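Local coordinates for protease Do-like 2, chloroplastic (Arabidopsis thaliana, PDB 4FLN), which acts as a chloroplast serine protease that makes the primary cut in photodamaged D1 protein of photosystem II, at residues B[167-175]-B[187-195]; B[331-339]-B[349-357]. All coordinates share one frame; numbering follows the deposited sequence.

Contact 1 (B[167-175]-B[187-195])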
loop_
_atom_site.group_PDB
_atom_site.type_symbol
_atom_site.label_atom_id
_atom_site.label_comp_id
_atom_site.label_asym_id
_atom_site.label_seq_id
_atom_site.Cartn_x
_atom_site.Cartn_y
_atom_site.Cartn_z
ATOM N N THR B 167 11.642 32.612 5.827
ATOM C CA THR B 167 12.500 31.798 4.973
ATOM C C THR B 167 13.120 32.647 3.876
ATOM O O THR B 167 12.491 33.555 3.346
ATOM C CB THR B 167 11.794 30.528 4.381
ATOM O OG1 THR B 167 10.600 30.896 3.685
ATOM C CG2 THR B 167 11.437 29.540 5.480
ATOM N N LYS B 168 14.370 32.344 3.561
ATOM C CA LYS B 168 15.143 33.109 2.589
ATOM C C LYS B 168 15.628 32.162 1.491
ATOM O O LYS B 168 15.876 30.984 1.739
ATOM C CB LYS B 168 16.314 33.817 3.282
ATOM C CG LYS B 168 17.198 34.628 2.371
ATOM C CD LYS B 168 18.197 35.467 3.164
ATOM C CE LYS B 168 19.450 35.768 2.339
ATOM N NZ LYS B 168 19.824 37.219 2.333
ATOM N N GLY B 169 15.745 32.691 0.279
ATOM C CA GLY B 169 16.066 31.917 -0.906
ATOM C C GLY B 169 16.285 32.906 -2.028
ATOM O O GLY B 169 16.538 34.081 -1.766
ATOM N N VAL B 170 16.215 32.454 -3.275
ATOM C CA VAL B 170 16.225 33.414 -4.376
ATOM C C VAL B 170 14.967 33.291 -5.233
ATOM O O VAL B 170 14.190 32.344 -5.092
ATOM C CB VAL B 170 17.471 33.229 -5.278
ATOM C CG1 VAL B 170 18.718 33.426 -4.473
ATOM C CG2 VAL B 170 17.472 31.840 -5.938
ATOM N N VAL B 171 14.797 34.213 -6.171
ATOM C CA VAL B 171 13.732 34.034 -7.125
ATOM C C VAL B 171 14.331 33.031 -8.069
ATOM O O VAL B 171 15.321 33.327 -8.717
ATOM C CB VAL B 171 13.455 35.324 -7.908
ATOM C CG1 VAL B 171 12.677 35.010 -9.170
ATOM C CG2 VAL B 171 12.708 36.334 -7.042
ATOM N N SER B 172 13.760 31.834 -8.119
ATOM C CA SER B 172 14.254 30.804 -9.023
ATOM C C SER B 172 13.673 30.902 -10.423
ATOM O O SER B 172 14.373 30.661 -11.406
ATOM C CB SER B 172 14.074 29.389 -8.445
ATOM O OG SER B 172 12.875 29.261 -7.713
ATOM N N ARG B 173 12.381 31.221 -10.500
ATOM C CA ARG B 173 11.654 31.175 -11.765
ATOM C C ARG B 173 10.581 32.249 -11.880
ATOM O O ARG B 173 9.803 32.467 -10.945
ATOM C CB ARG B 173 11.001 29.800 -11.925
ATOM C CG ARG B 173 10.837 29.353 -13.360
ATOM C CD ARG B 173 10.411 27.910 -13.438
ATOM N NE ARG B 173 10.529 27.411 -14.800
ATOM C CZ ARG B 173 9.848 26.376 -15.282
ATOM N NH1 ARG B 173 8.985 25.721 -14.511
ATOM N NH2 ARG B 173 10.028 26.001 -16.540
ATOM N N ILE B 174 10.531 32.910 -13.034
ATOM C CA ILE B 174 9.409 33.782 -13.371
ATOM C C ILE B 174 8.666 33.198 -14.563
ATOM O O ILE B 174 9.145 33.243 -15.693
ATOM C CB ILE B 174 9.873 35.204 -13.709
ATOM C CG1 ILE B 174 10.374 35.906 -12.457
ATOM C CG2 ILE B 174 8.734 36.006 -14.291
ATOM C CD1 ILE B 174 11.446 36.906 -12.747
ATOM N N GLU B 175 7.478 32.670 -14.304
ATOM C CA GLU B 175 6.753 31.891 -15.297
ATOM C C GLU B 175 5.259 32.182 -15.189
ATOM O O GLU B 175 4.789 32.680 -14.173
ATOM C CB GLU B 175 7.026 30.406 -15.051
ATOM C CG GLU B 175 6.331 29.441 -15.991
ATOM C CD GLU B 175 6.914 29.456 -17.386
ATOM O OE1 GLU B 175 7.552 28.451 -17.769
ATOM O OE2 GLU B 175 6.727 30.465 -18.100
ATOM N N LEU B 187 0.937 35.422 -14.270
ATOM C CA LEU B 187 2.361 35.443 -14.008
ATOM C C LEU B 187 2.551 34.983 -12.563
ATOM O O LEU B 187 1.647 35.141 -11.738
ATOM C CB LEU B 187 2.904 36.854 -14.223
ATOM C CG LEU B 187 4.395 37.167 -14.072
ATOM C CD1 LEU B 187 5.210 36.539 -15.194
ATOM C CD2 LEU B 187 4.603 38.669 -14.060
ATOM N N GLY B 188 3.698 34.376 -12.271
ATOM C CA GLY B 188 4.017 33.938 -10.927
ATOM C C GLY B 188 5.514 33.882 -10.707
ATOM O O GLY B 188 6.272 33.721 -11.658
ATOM N N ILE B 189 5.936 34.011 -9.451
ATOM C CA ILE B 189 7.346 33.942 -9.095
ATOM C C ILE B 189 7.598 32.668 -8.314
ATOM O O ILE B 189 6.898 32.390 -7.348
ATOM C CB ILE B 189 7.769 35.133 -8.204
ATOM C CG1 ILE B 189 7.447 36.463 -8.884
ATOM C CG2 ILE B 189 9.251 35.058 -7.854
ATOM C CD1 ILE B 189 7.536 37.650 -7.947
ATOM N N GLN B 190 8.587 31.889 -8.745
ATOM C CA GLN B 190 9.030 30.710 -8.007
ATOM C C GLN B 190 10.212 31.077 -7.123
ATOM O O GLN B 190 11.119 31.786 -7.552
ATOM C CB GLN B 190 9.493 29.638 -8.973
ATOM C CG GLN B 190 8.542 28.502 -9.222
ATOM C CD GLN B 190 9.187 27.417 -10.074
ATOM O OE1 GLN B 190 10.348 27.053 -9.855
ATOM N NE2 GLN B 190 8.442 26.898 -11.047
ATOM N N ILE B 191 10.214 30.593 -5.890
ATOM C CA ILE B 191 11.365 30.808 -5.021
ATOM C C ILE B 191 11.994 29.504 -4.556
ATOM O O ILE B 191 11.367 28.452 -4.529
ATOM C CB ILE B 191 11.038 31.686 -3.784
ATOM C CG1 ILE B 191 9.920 31.053 -2.957
ATOM C CG2 ILE B 191 10.707 33.140 -4.194
ATOM C CD1 ILE B 191 10.164 31.175 -1.478
ATOM N N ASP B 192 13.233 29.634 -4.122
ATOM C CA ASP B 192 14.180 28.560 -3.874
ATOM C C ASP B 192 13.942 27.960 -2.484
ATOM O O ASP B 192 14.707 27.131 -2.011
ATOM C CB ASP B 192 15.564 29.221 -3.968
ATOM C CG ASP B 192 16.702 28.277 -3.749
ATOM O OD1 ASP B 192 17.147 28.157 -2.587
ATOM O OD2 ASP B 192 17.184 27.698 -4.742
ATOM N N ALA B 193 12.896 28.416 -1.805
ATOM C CA ALA B 193 12.636 28.007 -0.423
ATOM C C ALA B 193 11.207 27.512 -0.238
ATOM O O ALA B 193 10.281 28.041 -0.842
ATOM C CB ALA B 193 12.916 29.165 0.529
ATOM N N ALA B 194 11.026 26.497 0.597
ATOM C CA ALA B 194 9.691 25.954 0.822
ATOM C C ALA B 194 8.891 26.853 1.761
ATOM O O ALA B 194 9.467 27.581 2.572
ATOM C CB ALA B 194 9.763 24.537 1.360
ATOM N N ILE B 195 7.563 26.797 1.633
ATOM C CA ILE B 195 6.660 27.653 2.393
ATOM C C ILE B 195 5.625 26.850 3.192
ATOM O O ILE B 195 4.975 25.959 2.657
ATOM C CB ILE B 195 5.939 28.648 1.457
ATOM C CG1 ILE B 195 6.969 29.433 0.638
ATOM C CG2 ILE B 195 5.051 29.599 2.251
ATOM C CD1 ILE B 195 6.374 30.432 -0.334
#
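With CG anti to the backbone N (chi1 -151°) and the chain extended as far as NE, Arg173 runs alongside Gln190, whose own chain, extended beyond CG, points the same way. Arg173 CD lies 3.3 Å from Gln190 NE2, and that amide nitrogen sits at the edge of the guanidinium, the two planes being 68° apart. The charged end is held by another chain: Arg173 NH2 bonds to the carbonyls of Gly160 and Thr163 of a neighbouring subunit. In the backbone of the same two residues the register slips by one. Ser172 N (2.7 Å) and Arg173 N (3.3 Å) both donate to Gln190 O from the same face of its carbonyl plane, while Gln190 N returns a nearly straight bond of 2.6 Å to Arg173 O. On the other face Val171 CG1 meets Ile189 CG2 at 3.7 Å and Ile174 CG2 meets the end of Leu187, CD1; Pro146 packs on Val171 and Ile189. On the Val170 side of the slip, Asp192 N reaches Val170 O, and Asp192 OD2 binds Lys168 N of that neighbouring subunit. Two residues facing one make a classic beta bulge, here in a hairpin of the second barrel of the trypsin-like protease fold.

Contact 2 (B[331-339]-B[349-357]); sequences KFAGDIAEI and KVQVVLRPR
Leu354 provides the main bump on the side of the 349-357 segment that meets Lys331 and Ala337. Its CG stands anti to the carbonyl carbon (chi1 -42°), which brings CD1 against Lys331 CG at 3.5 Å and, less closely, against the small methyl of Ala337. Lys331, bent at chi2, lies across Leu354 CD1, and its ammonium goes on to a salt bridge with Asp304. Farther along the same face, the CD1 end of Ile339 lies against Val352 CG2 at 3.8 Å, the two side chains slanting across each other.

The opposite face carries longer chains. Ile336 CG2 rests on Gln351 CB at 3.6 Å, and beyond it Glu338 OE2 meets Lys349 NZ in a salt bridge of 3.3 Å; two extended chains thus span a diagonal between the strands.

At the other end, the type II turn from Phe332 to Asp335 offers a shallow surface. The bent Arg355 lays one face of its guanidinium over Gly334 CA, with NH2 3.4 Å from that carbon, while Ala333 CB abuts Pro356 CD. Gly334 N gives its hydrogen to Leu354 O, and Leu354 N to Asp335 O. Within the turn, Phe332 N reaches Asp335 OD2 from above the carboxylate plane.

Paired antiparallel bonds continue the ladder through Ala337 with Val352 and Ile339 with Val350. The face bearing Ala337 and Ile339 packs on Phe303 and Ile300 of strand 299-303, Pro253 covers Leu354, and Phe332 stacks on His238 beside Thr241 and Asp242, so the turn leading into this PDZ hairpin rests on helix 233-246, which follows the last strand of the protease barrel.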
loop_
_atom_site.group_PDB
_atom_site.type_symbol
_atom_site.label_atom_id
_atom_site.label_comp_id
_atom_site.label_asym_id
_atom_site.label_seq_id
_atom_site.Cartn_x
_atom_site.Cartn_y
_atom_site.Cartn_z
ATOM N N LYS B 331 -4.652 42.817 -19.111
ATOM C CA LYS B 331 -5.767 43.664 -19.501
ATOM C C LYS B 331 -6.846 43.609 -18.430
ATOM O O LYS B 331 -6.727 42.867 -17.460
ATOM C CB LYS B 331 -6.344 43.196 -20.845
ATOM C CG LYS B 331 -5.402 43.326 -22.050
ATOM C CD LYS B 331 -5.180 44.786 -22.444
ATOM C CE LYS B 331 -4.468 44.898 -23.781
ATOM N NZ LYS B 331 -4.118 46.300 -24.126
ATOM N N PHE B 332 -7.910 44.378 -18.615
ATOM C CA PHE B 332 -9.068 44.292 -17.729
ATOM C C PHE B 332 -10.311 43.826 -18.472
ATOM O O PHE B 332 -10.394 43.929 -19.695
ATOM C CB PHE B 332 -9.306 45.623 -17.022
ATOM C CG PHE B 332 -8.227 45.970 -16.044
ATOM C CD1 PHE B 332 -8.316 45.561 -14.719
ATOM C CD2 PHE B 332 -7.103 46.667 -16.451
ATOM C CE1 PHE B 332 -7.309 45.859 -13.824
ATOM C CE2 PHE B 332 -6.097 46.966 -15.560
ATOM C CZ PHE B 332 -6.196 46.563 -14.248
ATOM N N ALA B 333 -11.270 43.279 -17.744
ATOM C CA ALA B 333 -12.493 42.834 -18.389
ATOM C C ALA B 333 -13.065 43.994 -19.190
ATOM O O ALA B 333 -13.210 45.103 -18.680
ATOM C CB ALA B 333 -13.492 42.336 -17.364
ATOM N N GLY B 334 -13.361 43.736 -20.456
ATOM C CA GLY B 334 -13.938 44.741 -21.323
ATOM C C GLY B 334 -12.947 45.391 -22.269
ATOM O O GLY B 334 -13.348 46.050 -23.230
ATOM N N ASP B 335 -11.655 45.211 -22.006
ATOM C CA ASP B 335 -10.622 45.868 -22.807
ATOM C C ASP B 335 -10.543 45.345 -24.232
ATOM O O ASP B 335 -10.873 44.190 -24.508
ATOM C CB ASP B 335 -9.245 45.717 -22.162
ATOM C CG ASP B 335 -9.042 46.645 -20.989
ATOM O OD1 ASP B 335 -9.935 47.488 -20.718
ATOM O OD2 ASP B 335 -7.968 46.536 -20.351
ATOM N N ILE B 336 -10.082 46.198 -25.135
ATOM C CA ILE B 336 -9.841 45.780 -26.508
ATOM C C ILE B 336 -8.346 45.614 -26.780
ATOM O O ILE B 336 -7.534 46.465 -26.408
ATOM C CB ILE B 336 -10.454 46.776 -27.506
ATOM C CG1 ILE B 336 -11.971 46.874 -27.285
ATOM C CG2 ILE B 336 -10.116 46.382 -28.930
ATOM C CD1 ILE B 336 -12.762 47.397 -28.477
ATOM N N ALA B 337 -7.987 44.504 -27.413
ATOM C CA ALA B 337 -6.617 44.290 -27.880
ATOM C C ALA B 337 -6.580 44.310 -29.400
ATOM O O ALA B 337 -7.472 43.771 -30.047
ATOM C CB ALA B 337 -6.067 42.959 -27.368
ATOM N N GLU B 338 -5.556 44.938 -29.970
ATOM C CA GLU B 338 -5.338 44.851 -31.405
ATOM C C GLU B 338 -4.519 43.612 -31.736
ATOM O O GLU B 338 -3.497 43.343 -31.120
ATOM C CB GLU B 338 -4.665 46.110 -31.925
ATOM C CG GLU B 338 -5.455 47.373 -31.633
ATOM C CD GLU B 338 -4.829 48.604 -32.242
ATOM O OE1 GLU B 338 -5.203 49.728 -31.838
ATOM O OE2 GLU B 338 -3.966 48.445 -33.130
ATOM N N ILE B 339 -4.984 42.836 -32.702
ATOM C CA ILE B 339 -4.324 41.583 -33.007
ATOM C C ILE B 339 -3.995 41.456 -34.491
ATOM O O ILE B 339 -4.880 41.478 -35.345
ATOM C CB ILE B 339 -5.170 40.390 -32.519
ATOM C CG1 ILE B 339 -5.372 40.476 -31.003
ATOM C CG2 ILE B 339 -4.518 39.069 -32.901
ATOM C CD1 ILE B 339 -6.247 39.382 -30.420
ATOM N N LYS B 349 -5.362 43.219 -39.725
ATOM C CA LYS B 349 -5.467 43.647 -38.337
ATOM C C LYS B 349 -6.916 43.534 -37.856
ATOM O O LYS B 349 -7.840 43.829 -38.609
ATOM C CB LYS B 349 -4.974 45.080 -38.197
ATOM C CG LYS B 349 -4.431 45.436 -36.826
ATOM C CD LYS B 349 -3.606 46.718 -36.917
ATOM C CE LYS B 349 -2.702 46.911 -35.704
ATOM N NZ LYS B 349 -1.962 48.208 -35.768
ATOM N N VAL B 350 -7.115 43.084 -36.619
ATOM C CA VAL B 350 -8.450 43.058 -36.023
ATOM C C VAL B 350 -8.444 43.503 -34.556
ATOM O O VAL B 350 -7.399 43.506 -33.908
ATOM C CB VAL B 350 -9.109 41.662 -36.119
ATOM C CG1 VAL B 350 -8.812 41.019 -37.455
ATOM C CG2 VAL B 350 -8.646 40.773 -34.983
ATOM N N GLN B 351 -9.614 43.881 -34.043
ATOM C CA GLN B 351 -9.773 44.198 -32.626
ATOM C C GLN B 351 -10.619 43.127 -31.940
ATOM O O GLN B 351 -11.568 42.615 -32.524
ATOM C CB GLN B 351 -10.452 45.550 -32.438
ATOM C CG GLN B 351 -9.777 46.703 -33.128
ATOM C CD GLN B 351 -10.503 48.012 -32.881
ATOM O OE1 GLN B 351 -10.351 48.625 -31.823
ATOM N NE2 GLN B 351 -11.303 48.444 -33.854
ATOM N N VAL B 352 -10.273 42.794 -30.700
ATOM C CA VAL B 352 -11.019 41.800 -29.945
ATOM C C VAL B 352 -11.301 42.263 -28.530
ATOM O O VAL B 352 -10.411 42.753 -27.844
ATOM C CB VAL B 352 -10.268 40.473 -29.854
ATOM C CG1 VAL B 352 -11.143 39.440 -29.169
ATOM C CG2 VAL B 352 -9.867 39.995 -31.237
ATOM N N VAL B 353 -12.545 42.119 -28.095
ATOM C CA VAL B 353 -12.871 42.380 -26.704
ATOM C C VAL B 353 -12.425 41.179 -25.885
ATOM O O VAL B 353 -12.647 40.034 -26.288
ATOM C CB VAL B 353 -14.385 42.595 -26.484
ATOM C CG1 VAL B 353 -14.674 42.864 -25.005
ATOM C CG2 VAL B 353 -14.907 43.726 -27.360
ATOM N N LEU B 354 -11.790 41.441 -24.746
ATOM C CA LEU B 354 -11.335 40.376 -23.865
ATOM C C LEU B 354 -12.185 40.289 -22.604
ATOM O O LEU B 354 -12.260 41.233 -21.829
ATOM C CB LEU B 354 -9.882 40.607 -23.469
ATOM C CG LEU B 354 -8.971 41.064 -24.596
ATOM C CD1 LEU B 354 -7.585 41.399 -24.060
ATOM C CD2 LEU B 354 -8.915 39.997 -25.661
ATOM N N ARG B 355 -12.822 39.149 -22.388
ATOM C CA ARG B 355 -13.545 38.950 -21.142
ATOM C C ARG B 355 -13.022 37.718 -20.419
ATOM O O ARG B 355 -12.387 36.860 -21.034
ATOM C CB ARG B 355 -15.055 38.868 -21.386
ATOM C CG ARG B 355 -15.646 40.167 -21.916
ATOM C CD ARG B 355 -16.861 40.611 -21.112
ATOM N NE ARG B 355 -16.561 41.736 -20.227
ATOM C CZ ARG B 355 -17.005 42.976 -20.407
ATOM N NH1 ARG B 355 -17.779 43.259 -21.437
ATOM N NH2 ARG B 355 -16.676 43.933 -19.551
ATOM N N PRO B 356 -13.255 37.650 -19.101
ATOM C CA PRO B 356 -12.868 36.490 -18.298
ATOM C C PRO B 356 -13.515 35.228 -18.837
ATOM O O PRO B 356 -14.598 35.298 -19.405
ATOM C CB PRO B 356 -13.415 36.823 -16.905
ATOM C CG PRO B 356 -14.302 37.995 -17.079
ATOM C CD PRO B 356 -13.820 38.723 -18.272
ATOM N N ARG B 357 -12.846 34.094 -18.680
ATOM C CA ARG B 357 -13.356 32.836 -19.202
ATOM C C ARG B 357 -14.748 32.532 -18.659
ATOM O O ARG B 357 -15.027 32.772 -17.484
ATOM C CB ARG B 357 -12.406 31.698 -18.849
ATOM C CG ARG B 357 -12.467 30.540 -19.812
ATOM C CD ARG B 357 -11.083 29.961 -20.053
ATOM N NE ARG B 357 -11.087 29.051 -21.191
ATOM C CZ ARG B 357 -11.403 27.764 -21.107
ATOM N NH1 ARG B 357 -11.734 27.242 -19.936
ATOM N NH2 ARG B 357 -11.385 26.996 -22.190
#

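In the fold
Both contacts are antiparallel hairpins, yet they belong to different parts of the chain: contact 1 to the second protease barrel, contact 2 to the first PDZ sheet. Their centres are about 31 Å apart and their nearest atoms about 10 Å, without touching. Contact 1 is the more buried and irregular in register. It lies at a subunit boundary, where neighbouring copies bond to Arg173 of strand 167-175 and, across from it, to Asp192 just past the other strand. Contact 2 keeps a regular register, buries one apolar face, and leaves the other, with its ion pair, largely toward the surface. The catalytic residues, assigned by similarity, lie nearer contact 1; contact 2 is remote from them.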